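Long-range contacts in solute-binding periplasmic protein of iron/siderophore ABC transporter (Yersinia pestis, PDB 6B2X), which probably binds an iron-siderophore complex in the periplasm and delivers it to an ABC transporter for import: residues Phe66-Leu71 and Asn335-Val340; Asn264-Leu269 and Lys313-Leu318; Pro273-Ala278 and Lys348-Glu353; Ala295-Glu300 and Ser377-Ile382. All coordinates share one frame; numbering follows the deposited sequence.

The first partners come in the order 66-71, 264-269, 273-278 and 295-300; their mates follow as 313-318, 335-340, 348-353 and 377-382, so contact 2 lies within the span of contact 1, and every other pair alternates along the chain. Contact 1 lies near the centre of the chain, where helix 66-72, which follows a strand of the parallel sheet, meets the loop leading into helix 340-350. That helix ends in contact 3, whose centre is about 24 Å from that of contact 1. Contacts 3 and 4 touch through W349 and W381 and reach the same mixed sheet, while contact 2 packs on contact 3 at the far end. The set thus runs from the probable lobe junction through one lobe to its tip.

Contact 1. Residues Phe66-Leu71 and Asn335-Val340; sequences FYAVSL and NSPYNV. With NA (sodium ion), chain D.
Y338 reaches across to helix 66-72 and lays its ring alongside the turn from Y67 to L71. From CB, CG points anti to the carbonyl carbon (chi1 -64°), which sends the ring out toward the helix. CD1 and then CE1 run past L71, with CE1 3.6 Å from L71 CD2, and CE1 also comes 3.4 Å from Y67 O. On the other ring branch CE2 lies on the sodium side without binding the ion. At the tip, Y338 OH binds the sodium at 2.8 Å and lies 2.9 Å from S70 OG; Y99 supplies a second phenol oxygen to the metal. S70 OG is also 2.6 Å from Y67 O, so how the protons are shared among the three oxygens is not settled. The edge of the Y67 ring points at the Y338 face, planes at 52°, while its own hydroxyl bonds to D92. Next to the tyrosine in the chain, P337 CG rests 3.6 Å from A68 CA and also meets L71 CD1. S336 OG accepts from Y338 N in an ST turn, steadying the base of the tyrosine. With helices 168-182 and 186-207 packed nearby, this is consistent with the lobe junction of a helix-linked periplasmic binding protein, here carrying a sodium site.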
loop_
_atom_site.group_PDB
_atom_site.type_symbol
_atom_site.label_atom_id
_atom_site.label_comp_id
_atom_site.label_asym_id
_atom_site.label_seq_id
_atom_site.Cartn_x
_atom_site.Cartn_y
_atom_site.Cartn_z
ATOM N N PHE A 66 -5.484 0.041 8.825
ATOM C CA PHE A 66 -4.938 1.041 9.731
ATOM C C PHE A 66 -4.156 2.123 8.985
ATOM O O PHE A 66 -4.099 3.266 9.448
ATOM C CB PHE A 66 -4.049 0.364 10.784
ATOM C CG PHE A 66 -3.375 1.335 11.711
ATOM C CD1 PHE A 66 -4.109 2.025 12.657
ATOM C CD2 PHE A 66 -2.030 1.571 11.617
ATOM C CE1 PHE A 66 -3.507 2.925 13.488
ATOM C CE2 PHE A 66 -1.417 2.475 12.452
ATOM C CZ PHE A 66 -2.156 3.155 13.385
ATOM N N TYR A 67 -3.526 1.786 7.854
ATOM C CA TYR A 67 -2.776 2.786 7.092
ATOM C C TYR A 67 -3.672 3.963 6.711
ATOM O O TYR A 67 -3.329 5.127 6.941
ATOM C CB TYR A 67 -2.174 2.171 5.820
ATOM C CG TYR A 67 -1.212 1.028 6.009
ATOM C CD1 TYR A 67 -0.261 1.042 7.040
ATOM C CD2 TYR A 67 -1.254 -0.086 5.167
ATOM C CE1 TYR A 67 0.628 -0.027 7.218
ATOM C CE2 TYR A 67 -0.365 -1.146 5.337
ATOM C CZ TYR A 67 0.567 -1.107 6.374
ATOM O OH TYR A 67 1.454 -2.149 6.568
ATOM N N ALA A 68 -4.813 3.666 6.096
ATOM C CA ALA A 68 -5.771 4.696 5.718
ATOM C C ALA A 68 -6.304 5.421 6.947
ATOM O O ALA A 68 -6.311 6.653 6.983
ATOM C CB ALA A 68 -6.911 4.076 4.915
ATOM N N VAL A 69 -6.679 4.674 7.995
ATOM C CA VAL A 69 -7.240 5.312 9.183
ATOM C C VAL A 69 -6.217 6.227 9.830
ATOM O O VAL A 69 -6.554 7.332 10.280
ATOM C CB VAL A 69 -7.779 4.260 10.169
ATOM C CG1 VAL A 69 -8.233 4.920 11.446
ATOM C CG2 VAL A 69 -8.962 3.532 9.546
ATOM N N SER A 70 -4.949 5.813 9.836
ATOM C CA SER A 70 -3.900 6.583 10.503
ATOM C C SER A 70 -3.732 7.985 9.929
ATOM O O SER A 70 -3.250 8.880 10.634
ATOM C CB SER A 70 -2.562 5.843 10.422
ATOM O OG SER A 70 -2.094 5.782 9.076
ATOM N N LEU A 71 -4.062 8.192 8.645
ATOM C CA LEU A 71 -3.987 9.534 8.067
ATOM C C LEU A 71 -5.066 10.459 8.614
ATOM O O LEU A 71 -4.881 11.675 8.614
ATOM C CB LEU A 71 -4.104 9.483 6.553
ATOM C CG LEU A 71 -3.067 8.615 5.852
ATOM C CD1 LEU A 71 -3.507 8.441 4.433
ATOM C CD2 LEU A 71 -1.685 9.226 5.937
ATOM N N ASN A 335 -1.535 -1.803 -1.328
ATOM C CA ASN A 335 -2.876 -1.714 -0.756
ATOM C C ASN A 335 -2.915 -0.626 0.314
ATOM O O ASN A 335 -3.275 -0.855 1.451
ATOM C CB ASN A 335 -3.328 -3.050 -0.174
ATOM C CG ASN A 335 -4.784 -3.023 0.201
ATOM O OD1 ASN A 335 -5.497 -2.115 -0.209
ATOM N ND2 ASN A 335 -5.245 -4.018 0.953
ATOM N N SER A 336 -2.565 0.605 -0.048
ATOM C CA SER A 336 -2.425 1.626 0.974
ATOM C C SER A 336 -2.467 2.998 0.343
ATOM O O SER A 336 -1.831 3.203 -0.694
ATOM C CB SER A 336 -1.111 1.434 1.755
ATOM O OG SER A 336 -0.768 2.608 2.489
ATOM N N PRO A 337 -3.167 3.968 0.940
ATOM C CA PRO A 337 -3.191 5.322 0.372
ATOM C C PRO A 337 -1.883 6.055 0.538
ATOM O O PRO A 337 -1.788 7.217 0.109
ATOM C CB PRO A 337 -4.314 6.016 1.160
ATOM C CG PRO A 337 -4.256 5.342 2.492
ATOM C CD PRO A 337 -3.909 3.890 2.205
ATOM N N TYR A 338 -0.888 5.425 1.178
ATOM C CA TYR A 338 0.469 5.956 1.132
ATOM C C TYR A 338 1.125 5.709 -0.227
ATOM O O TYR A 338 2.262 6.124 -0.434
ATOM C CB TYR A 338 1.383 5.324 2.184
ATOM C CG TYR A 338 1.114 5.509 3.683
ATOM C CD1 TYR A 338 -0.135 5.839 4.194
ATOM C CD2 TYR A 338 2.139 5.253 4.592
ATOM C CE1 TYR A 338 -0.336 5.954 5.587
ATOM C CE2 TYR A 338 1.957 5.355 5.971
ATOM C CZ TYR A 338 0.728 5.700 6.471
ATOM O OH TYR A 338 0.588 5.798 7.849
ATOM N N ASN A 339 0.456 5.004 -1.137
ATOM C CA ASN A 339 1.081 4.566 -2.383
ATOM C C ASN A 339 1.641 5.714 -3.217
ATOM O O ASN A 339 2.332 5.442 -4.210
ATOM C CB ASN A 339 0.060 3.781 -3.212
ATOM C CG ASN A 339 -1.189 4.597 -3.518
ATOM O OD1 ASN A 339 -1.110 5.802 -3.754
ATOM N ND2 ASN A 339 -2.348 3.949 -3.481
ATOM N N VAL A 340 1.342 6.974 -2.868
ATOM C CA VAL A 340 1.932 8.103 -3.590
ATOM C C VAL A 340 3.448 8.023 -3.536
ATOM O O VAL A 340 4.131 8.398 -4.497
ATOM C CB VAL A 340 1.426 9.462 -3.047
ATOM C CG1 VAL A 340 1.784 9.656 -1.595
ATOM C CG2 VAL A 340 2.035 10.596 -3.819
HETATM NA NA NA D . 1.828 4.408 9.900
#

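Contact 2. Residues Asn264-Leu269 and Lys313-Leu318; sequences NLEKVL and KGINTL
E266 extends its carboxylate against the backbone turn at K313-I315, and the two oxygens divide the work. OE2 approaches G314, 3.4 Å from its CA, a closeness made possible by the lack of a side chain on the glycine. OE1 faces K313 O at 2.8 Å, and both are acceptors, so the pair is not a hydrogen bond; such a neighbour would probably disfavour the ionised form of the carboxylate and may raise its affinity for a proton. The same OE1 is flanked by the aliphatic end of I315, with CG1 and CD1 each 3.5 Å away. The glutamate gets there with CG placed between its backbone N and carbonyl carbon (chi1 39°), after which the chain runs out extended as far as CD.

The turn that receives it has the shape of a classic gamma turn: G314 occupies the middle with positive phi and negative psi (75° and -57°), and I315 N makes a weak bond of 2.7 Å to K313 O. A short 3-10 segment, 315-317, follows, and a second one, 266-268, begins at the glutamate itself, so two tight turns face each other across the contact. Away from the carboxylate the contact is van der Waals packing of a methyl on a backbone carbonyl and on L269 CB. L318, at the N-cap position of helix 319-322, directs its CD2 branch toward L269, meeting L269 O at 3.4 Å and L269 CB at 4.2 Å. L318 also leans on P273, and E266 has C231 beside it.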
loop_
_atom_site.group_PDB
_atom_site.type_symbol
_atom_site.label_atom_id
_atom_site.label_comp_id
_atom_site.label_asym_id
_atom_site.label_seq_id
_atom_site.Cartn_x
_atom_site.Cartn_y
_atom_site.Cartn_z
ATOM N N ASN A 264 3.508 -16.336 -16.681
ATOM C CA ASN A 264 4.582 -17.261 -17.013
ATOM C C ASN A 264 5.914 -16.733 -16.501
ATOM O O ASN A 264 6.115 -15.524 -16.349
ATOM C CB ASN A 264 4.636 -17.475 -18.534
ATOM C CG ASN A 264 5.910 -18.173 -18.993
ATOM O OD1 ASN A 264 6.728 -17.595 -19.720
ATOM N ND2 ASN A 264 6.085 -19.423 -18.568
ATOM N N LEU A 265 6.824 -17.673 -16.229
ATOM C CA LEU A 265 8.088 -17.411 -15.554
ATOM C C LEU A 265 8.996 -16.473 -16.341
ATOM O O LEU A 265 8.574 -15.835 -17.314
ATOM C CB LEU A 265 8.816 -18.727 -15.272
ATOM C CG LEU A 265 8.855 -19.222 -13.821
ATOM C CD1 LEU A 265 7.494 -19.781 -13.382
ATOM C CD2 LEU A 265 9.973 -20.251 -13.620
ATOM N N GLU A 266 10.262 -16.402 -15.929
ATOM C CA GLU A 266 11.144 -15.322 -16.344
ATOM C C GLU A 266 11.480 -15.336 -17.832
ATOM O O GLU A 266 12.051 -14.353 -18.318
ATOM C CB GLU A 266 12.433 -15.369 -15.523
ATOM C CG GLU A 266 12.941 -16.771 -15.263
ATOM C CD GLU A 266 14.355 -16.775 -14.741
ATOM O OE1 GLU A 266 14.658 -15.920 -13.876
ATOM O OE2 GLU A 266 15.160 -17.619 -15.201
ATOM N N LYS A 267 11.154 -16.407 -18.568
ATOM C CA LYS A 267 11.459 -16.420 -19.997
ATOM C C LYS A 267 10.722 -15.299 -20.725
ATOM O O LYS A 267 11.309 -14.603 -21.564
ATOM C CB LYS A 267 11.137 -17.793 -20.603
ATOM C CG LYS A 267 9.700 -18.282 -20.448
ATOM C CD LYS A 267 9.546 -19.677 -21.061
ATOM C CE LYS A 267 8.104 -20.171 -20.995
ATOM N NZ LYS A 267 7.900 -21.336 -20.073
ATOM N N VAL A 268 9.449 -15.075 -20.388
ATOM C CA VAL A 268 8.702 -13.956 -20.944
ATOM C C VAL A 268 9.324 -12.610 -20.584
ATOM O O VAL A 268 8.961 -11.584 -21.163
ATOM C CB VAL A 268 7.231 -14.034 -20.486
ATOM C CG1 VAL A 268 7.079 -13.391 -19.119
ATOM C CG2 VAL A 268 6.325 -13.402 -21.519
ATOM N N LEU A 269 10.272 -12.589 -19.646
ATOM C CA LEU A 269 11.173 -11.455 -19.489
ATOM C C LEU A 269 12.364 -11.510 -20.459
ATOM O O LEU A 269 13.463 -11.047 -20.120
ATOM C CB LEU A 269 11.642 -11.352 -18.036
ATOM C CG LEU A 269 10.582 -10.764 -17.095
ATOM C CD1 LEU A 269 9.990 -9.502 -17.714
ATOM C CD2 LEU A 269 9.469 -11.769 -16.729
ATOM N N LYS A 313 19.076 -16.847 -10.752
ATOM C CA LYS A 313 19.300 -17.164 -12.156
ATOM C C LYS A 313 18.285 -16.443 -13.044
ATOM O O LYS A 313 17.175 -16.088 -12.620
ATOM C CB LYS A 313 19.218 -18.672 -12.382
ATOM C CG LYS A 313 20.477 -19.441 -12.003
ATOM C CD LYS A 313 21.550 -19.364 -13.094
ATOM C CE LYS A 313 22.586 -20.460 -12.914
ATOM N NZ LYS A 313 21.958 -21.811 -13.055
ATOM N N GLY A 314 18.692 -16.211 -14.293
ATOM C CA GLY A 314 17.830 -15.579 -15.274
ATOM C C GLY A 314 17.688 -14.091 -15.055
ATOM O O GLY A 314 17.969 -13.292 -15.956
ATOM N N ILE A 315 17.238 -13.719 -13.852
ATOM C CA ILE A 315 17.101 -12.310 -13.481
ATOM C C ILE A 315 18.455 -11.601 -13.510
ATOM O O ILE A 315 18.545 -10.422 -13.874
ATOM C CB ILE A 315 16.420 -12.192 -12.100
ATOM C CG1 ILE A 315 15.090 -12.946 -12.104
ATOM C CG2 ILE A 315 16.200 -10.728 -11.709
ATOM C CD1 ILE A 315 14.957 -13.945 -10.989
ATOM N N ASN A 316 19.530 -12.304 -13.140
ATOM C CA ASN A 316 20.862 -11.704 -13.174
ATOM C C ASN A 316 21.447 -11.651 -14.580
ATOM O O ASN A 316 22.605 -11.253 -14.733
ATOM C CB ASN A 316 21.831 -12.437 -12.221
ATOM C CG ASN A 316 22.008 -13.918 -12.546
ATOM O OD1 ASN A 316 22.116 -14.322 -13.704
ATOM N ND2 ASN A 316 22.074 -14.736 -11.499
ATOM N N THR A 317 20.680 -12.042 -15.600
ATOM C CA THR A 317 21.058 -11.830 -16.989
ATOM C C THR A 317 20.337 -10.648 -17.627
ATOM O O THR A 317 20.732 -10.228 -18.721
ATOM C CB THR A 317 20.804 -13.103 -17.820
ATOM O OG1 THR A 317 19.394 -13.359 -17.931
ATOM C CG2 THR A 317 21.497 -14.311 -17.163
ATOM N N LEU A 318 19.317 -10.094 -16.960
ATOM C CA LEU A 318 18.573 -8.955 -17.491
ATOM C C LEU A 318 19.457 -7.723 -17.656
ATOM O O LEU A 318 20.342 -7.455 -16.840
ATOM C CB LEU A 318 17.405 -8.608 -16.567
ATOM C CG LEU A 318 16.281 -9.635 -16.552
ATOM C CD1 LEU A 318 15.495 -9.505 -15.269
ATOM C CD2 LEU A 318 15.376 -9.467 -17.771
#

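Contact 3. Residues Pro273-Ala278 and Lys348-Glu353; sequences PDIYIA and KWFYPE
I277 drives its CD1 methyl between the aromatic side chains of W349 and F350, meeting both at the ring edge. CD1 lies 3.6 Å from F350 CE1, in the plane of that ring, and 3.8 Å from W349 CE3, close to the plane of the indole. Its reach comes from an extended chain: CG1 stands anti to the carbonyl carbon and CD1 continues anti to CA (chi2 -177°), so the methyl projects well off the strand. Behind it, CG1 stays alongside the six-membered part of the indole, 4.1 Å from W349 CZ3. The isoleucine meets the phenylalanine at about a right angle.

I275, two residues earlier and on the same face of the strand, takes a different shape. Its CD1 is folded round (chi2 -76°) and comes 4.2 Å from W349 O, while the CG2 branch touches F350 CE1 at 3.9 Å, approaching the ring obliquely. F350 CE1 is therefore shared between one methyl from each isoleucine. No hydrogen bond crosses the segments; the contact is van der Waals packing, mostly between apolar side chains, and all four side chains are buried.

Further packing holds the aromatic groups in position. W349 stacks on Y327 and also rests against W381, and F350 leans on V218. Strand 275-280 runs parallel between strands 217-221 and 326-330 in the mixed sheet, bonding to both. Helix 340-350, which follows strand 326-330 in the chain, lays its last turn on the sheet face that carries I275 and I277; Y276 points the other way, toward L310 and R312.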
loop_
_atom_site.group_PDB
_atom_site.type_symbol
_atom_site.label_atom_id
_atom_site.label_comp_id
_atom_site.label_asym_id
_atom_site.label_seq_id
_atom_site.Cartn_x
_atom_site.Cartn_y
_atom_site.Cartn_z
ATOM N N PRO A 273 13.160 -5.673 -20.221
ATOM C CA PRO A 273 12.635 -4.441 -19.627
ATOM C C PRO A 273 13.761 -3.463 -19.303
ATOM O O PRO A 273 14.821 -3.848 -18.805
ATOM C CB PRO A 273 11.926 -4.935 -18.364
ATOM C CG PRO A 273 11.720 -6.402 -18.589
ATOM C CD PRO A 273 12.920 -6.830 -19.342
ATOM N N ASP A 274 13.539 -2.188 -19.624
ATOM C CA ASP A 274 14.557 -1.192 -19.296
ATOM C C ASP A 274 14.762 -1.072 -17.792
ATOM O O ASP A 274 15.887 -0.809 -17.346
ATOM C CB ASP A 274 14.194 0.166 -19.891
ATOM C CG ASP A 274 14.118 0.124 -21.402
ATOM O OD1 ASP A 274 15.176 -0.081 -22.045
ATOM O OD2 ASP A 274 12.995 0.263 -21.940
ATOM N N ILE A 275 13.698 -1.275 -17.002
ATOM C CA ILE A 275 13.709 -1.114 -15.549
ATOM C C ILE A 275 13.190 -2.389 -14.886
ATOM O O ILE A 275 12.202 -2.985 -15.337
ATOM C CB ILE A 275 12.868 0.105 -15.110
ATOM C CG1 ILE A 275 13.131 1.303 -16.027
ATOM C CG2 ILE A 275 13.158 0.475 -13.657
ATOM C CD1 ILE A 275 14.471 2.004 -15.775
ATOM N N TYR A 276 13.873 -2.814 -13.819
ATOM C CA TYR A 276 13.459 -3.942 -12.992
ATOM C C TYR A 276 13.067 -3.460 -11.598
ATOM O O TYR A 276 13.726 -2.577 -11.025
ATOM C CB TYR A 276 14.560 -4.997 -12.856
ATOM C CG TYR A 276 14.110 -6.129 -11.963
ATOM C CD1 TYR A 276 13.322 -7.160 -12.465
ATOM C CD2 TYR A 276 14.409 -6.137 -10.607
ATOM C CE1 TYR A 276 12.879 -8.194 -11.650
ATOM C CE2 TYR A 276 13.966 -7.165 -9.782
ATOM C CZ TYR A 276 13.203 -8.193 -10.310
ATOM O OH TYR A 276 12.749 -9.217 -9.489
ATOM N N ILE A 277 12.004 -4.061 -11.051
ATOM C CA ILE A 277 11.403 -3.620 -9.792
ATOM C C ILE A 277 10.841 -4.822 -9.052
ATOM O O ILE A 277 9.972 -5.522 -9.575
ATOM C CB ILE A 277 10.279 -2.585 -10.010
ATOM C CG1 ILE A 277 10.798 -1.281 -10.640
ATOM C CG2 ILE A 277 9.579 -2.304 -8.668
ATOM C CD1 ILE A 277 9.715 -0.186 -10.806
ATOM N N ALA A 278 11.320 -5.069 -7.832
ATOM C CA ALA A 278 10.827 -6.157 -6.995
ATOM C C ALA A 278 10.164 -5.594 -5.741
ATOM O O ALA A 278 10.618 -4.592 -5.178
ATOM C CB ALA A 278 11.962 -7.099 -6.599
ATOM N N LYS A 348 10.926 8.790 -10.395
ATOM C CA LYS A 348 12.343 9.131 -10.277
ATOM C C LYS A 348 13.259 8.033 -10.822
ATOM O O LYS A 348 14.345 8.332 -11.328
ATOM C CB LYS A 348 12.691 9.430 -8.814
ATOM C CG LYS A 348 14.148 9.751 -8.578
ATOM C CD LYS A 348 14.563 9.633 -7.116
ATOM C CE LYS A 348 15.416 10.826 -6.720
ATOM N NZ LYS A 348 14.845 12.081 -7.275
ATOM N N TRP A 349 12.857 6.766 -10.739
ATOM C CA TRP A 349 13.665 5.725 -11.365
ATOM C C TRP A 349 13.514 5.748 -12.887
ATOM O O TRP A 349 14.497 5.580 -13.621
ATOM C CB TRP A 349 13.282 4.347 -10.821
ATOM C CG TRP A 349 13.511 4.141 -9.340
ATOM C CD1 TRP A 349 14.400 4.801 -8.538
ATOM C CD2 TRP A 349 12.818 3.212 -8.498
ATOM N NE1 TRP A 349 14.312 4.326 -7.246
ATOM C CE2 TRP A 349 13.343 3.358 -7.195
ATOM C CE3 TRP A 349 11.795 2.283 -8.718
ATOM C CZ2 TRP A 349 12.882 2.607 -6.119
ATOM C CZ3 TRP A 349 11.340 1.537 -7.653
ATOM C CH2 TRP A 349 11.886 1.703 -6.360
ATOM N N PHE A 350 12.288 5.952 -13.376
ATOM C CA PHE A 350 12.021 5.852 -14.805
ATOM C C PHE A 350 12.629 7.031 -15.559
ATOM O O PHE A 350 13.159 6.868 -16.660
ATOM C CB PHE A 350 10.507 5.777 -15.064
ATOM C CG PHE A 350 9.824 4.542 -14.497
ATOM C CD1 PHE A 350 10.517 3.605 -13.737
ATOM C CD2 PHE A 350 8.479 4.329 -14.733
ATOM C CE1 PHE A 350 9.874 2.479 -13.217
ATOM C CE2 PHE A 350 7.833 3.211 -14.231
ATOM C CZ PHE A 350 8.526 2.285 -13.465
ATOM N N TYR A 351 12.569 8.221 -14.984
ATOM C CA TYR A 351 13.112 9.425 -15.605
ATOM C C TYR A 351 13.970 10.147 -14.575
ATOM O O TYR A 351 13.563 11.173 -14.020
ATOM C CB TYR A 351 11.987 10.296 -16.158
ATOM C CG TYR A 351 11.035 9.519 -17.059
ATOM C CD1 TYR A 351 9.909 8.889 -16.546
ATOM C CD2 TYR A 351 11.281 9.400 -18.427
ATOM C CE1 TYR A 351 9.048 8.167 -17.372
ATOM C CE2 TYR A 351 10.425 8.689 -19.261
ATOM C CZ TYR A 351 9.309 8.075 -18.732
ATOM O OH TYR A 351 8.461 7.369 -19.568
ATOM N N PRO A 352 15.182 9.641 -14.312
ATOM C CA PRO A 352 16.028 10.257 -13.268
ATOM C C PRO A 352 16.344 11.723 -13.505
ATOM O O PRO A 352 16.178 12.548 -12.593
ATOM C CB PRO A 352 17.297 9.390 -13.305
ATOM C CG PRO A 352 16.861 8.090 -13.922
ATOM C CD PRO A 352 15.824 8.461 -14.919
ATOM N N GLU A 353 16.810 12.074 -14.707
ATOM C CA GLU A 353 17.191 13.459 -14.958
ATOM C C GLU A 353 16.002 14.393 -14.832
ATOM O O GLU A 353 16.155 15.522 -14.357
ATOM C CB GLU A 353 17.828 13.607 -16.341
ATOM C CG GLU A 353 18.437 12.323 -16.903
ATOM C CD GLU A 353 19.713 11.895 -16.187
ATOM O OE1 GLU A 353 20.057 10.696 -16.279
ATOM O OE2 GLU A 353 20.374 12.750 -15.544
#

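Contact 4. Residues Ala295-Glu300 and Ser377-Ile382; sequences AQVTPE and SGTYWI
S377 bonds to A295 across the contact: its OG donates to A295 O at a very short modelled distance of 2.5 Å, which should be read with caution. The C=O...O angle is 135° and the donor is tilted 19° from the carbonyl plane. Beside it G378, which carries no side chain, lets its CA come 3.1 Å from V297 O in a CH...O contact. T379 faces the same carbonyl with OG1, 2.9 Å from V297 O, a weak bond whose proton might instead be used toward T298 O. Its methyl, CG2, presses against the proline ring, tightly packed at 3.5 Å from P299 CD. This rotation of T379 (chi1 49°) turns OG1 to V297 O and leaves CG2, anti to the carbonyl carbon, against P299. Y380 returns to A295, its OH 3.2 Å from A295 CB.

The next shell fixes these pieces. The backbone of T379 bonds to G294, just before A295, and the Y380 ring meets W330 edge-to-face. T298 caps the helix begun by P299, its OG1 accepting from Q301 N, while Q94 OE1 takes the backbone N of Q296.

Farther out, I382 of strand 381-383, at the antiparallel edge of the mixed sheet, leans on L306 of helix 299-309. Helix 93-102 touches the other end of the contact, with I98 against both A295 and S377, and M364 and Y368 of helix 360-371 both touch Y380.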
loop_
_atom_site.group_PDB
_atom_site.type_symbol
_atom_site.label_atom_id
_atom_site.label_comp_id
_atom_site.label_asym_id
_atom_site.label_seq_id
_atom_site.Cartn_x
_atom_site.Cartn_y
_atom_site.Cartn_z
ATOM N N ALA A 295 9.708 -0.565 8.173
ATOM C CA ALA A 295 10.015 0.463 9.162
ATOM C C ALA A 295 11.290 0.184 9.933
ATOM O O ALA A 295 11.862 1.128 10.489
ATOM C CB ALA A 295 8.855 0.617 10.147
ATOM N N GLN A 296 11.758 -1.075 9.975
ATOM C CA GLN A 296 12.925 -1.444 10.786
ATOM C C GLN A 296 14.106 -1.935 9.950
ATOM O O GLN A 296 15.007 -2.582 10.490
ATOM C CB GLN A 296 12.556 -2.509 11.826
ATOM C CG GLN A 296 11.647 -1.952 12.894
ATOM C CD GLN A 296 11.154 -2.999 13.884
ATOM O OE1 GLN A 296 10.854 -4.145 13.526
ATOM N NE2 GLN A 296 11.048 -2.593 15.146
ATOM N N VAL A 297 14.113 -1.659 8.642
ATOM C CA VAL A 297 15.176 -2.089 7.736
ATOM C C VAL A 297 16.109 -0.917 7.472
ATOM O O VAL A 297 15.657 0.225 7.316
ATOM C CB VAL A 297 14.576 -2.625 6.424
ATOM C CG1 VAL A 297 15.669 -3.120 5.471
ATOM C CG2 VAL A 297 13.612 -3.728 6.742
ATOM N N THR A 298 17.428 -1.194 7.439
ATOM C CA THR A 298 18.427 -0.179 7.126
ATOM C C THR A 298 18.700 -0.156 5.629
ATOM O O THR A 298 18.442 -1.139 4.923
ATOM C CB THR A 298 19.744 -0.454 7.873
ATOM O OG1 THR A 298 20.311 -1.689 7.408
ATOM C CG2 THR A 298 19.544 -0.506 9.390
ATOM N N PRO A 299 19.229 0.955 5.109
ATOM C CA PRO A 299 19.629 0.962 3.697
ATOM C C PRO A 299 20.527 -0.209 3.338
ATOM O O PRO A 299 20.310 -0.854 2.312
ATOM C CB PRO A 299 20.341 2.316 3.554
ATOM C CG PRO A 299 19.661 3.194 4.583
ATOM C CD PRO A 299 19.399 2.280 5.747
ATOM N N GLU A 300 21.502 -0.530 4.191
ATOM C CA GLU A 300 22.387 -1.659 3.923
ATOM C C GLU A 300 21.638 -2.990 3.973
ATOM O O GLU A 300 21.898 -3.884 3.159
ATOM C CB GLU A 300 23.550 -1.661 4.922
ATOM C CG GLU A 300 24.550 -0.526 4.739
ATOM C CD GLU A 300 24.071 0.791 5.322
ATOM O OE1 GLU A 300 23.029 0.804 6.020
ATOM O OE2 GLU A 300 24.741 1.819 5.081
ATOM N N SER A 377 10.893 5.907 9.774
ATOM C CA SER A 377 12.070 5.102 10.022
ATOM C C SER A 377 12.172 4.056 8.926
ATOM O O SER A 377 11.274 3.908 8.087
ATOM C CB SER A 377 12.027 4.442 11.411
ATOM O OG SER A 377 11.125 3.344 11.430
ATOM N N GLY A 378 13.275 3.321 8.954
ATOM C CA GLY A 378 13.474 2.224 8.056
ATOM C C GLY A 378 13.584 2.656 6.602
ATOM O O GLY A 378 13.819 3.811 6.265
ATOM N N THR A 379 13.408 1.677 5.730
ATOM C CA THR A 379 13.677 1.867 4.319
ATOM C C THR A 379 12.558 1.198 3.532
ATOM O O THR A 379 12.234 0.032 3.778
ATOM C CB THR A 379 15.061 1.304 3.970
ATOM O OG1 THR A 379 15.189 -0.010 4.512
ATOM C CG2 THR A 379 16.135 2.151 4.622
ATOM N N TYR A 380 11.927 1.964 2.634
ATOM C CA TYR A 380 10.770 1.493 1.887
ATOM C C TYR A 380 11.011 1.390 0.387
ATOM O O TYR A 380 10.147 0.861 -0.322
ATOM C CB TYR A 380 9.563 2.410 2.148
ATOM C CG TYR A 380 9.131 2.403 3.591
ATOM C CD1 TYR A 380 8.265 1.427 4.061
ATOM C CD2 TYR A 380 9.613 3.352 4.495
ATOM C CE1 TYR A 380 7.879 1.392 5.379
ATOM C CE2 TYR A 380 9.212 3.337 5.828
ATOM C CZ TYR A 380 8.351 2.346 6.259
ATOM O OH TYR A 380 7.935 2.291 7.564
ATOM N N TRP A 381 12.141 1.890 -0.111
ATOM C CA TRP A 381 12.593 1.670 -1.476
ATOM C C TRP A 381 14.110 1.614 -1.457
ATOM O O TRP A 381 14.749 2.170 -0.564
ATOM C CB TRP A 381 12.122 2.777 -2.420
ATOM C CG TRP A 381 12.405 4.144 -1.903
ATOM C CD1 TRP A 381 13.574 4.848 -2.014
ATOM C CD2 TRP A 381 11.500 4.980 -1.182
ATOM N NE1 TRP A 381 13.444 6.072 -1.407
ATOM C CE2 TRP A 381 12.180 6.177 -0.889
ATOM C CE3 TRP A 381 10.176 4.833 -0.759
ATOM C CZ2 TRP A 381 11.579 7.224 -0.192
ATOM C CZ3 TRP A 381 9.586 5.868 -0.069
ATOM C CH2 TRP A 381 10.283 7.055 0.207
ATOM N N ILE A 382 14.689 0.940 -2.449
ATOM C CA ILE A 382 16.141 0.866 -2.549
ATOM C C ILE A 382 16.537 0.647 -4.004
ATOM O O ILE A 382 15.772 0.083 -4.795
ATOM C CB ILE A 382 16.695 -0.246 -1.623
ATOM C CG1 ILE A 382 18.116 0.118 -1.177
ATOM C CG2 ILE A 382 16.577 -1.608 -2.291
ATOM C CD1 ILE A 382 18.218 1.550 -0.606
#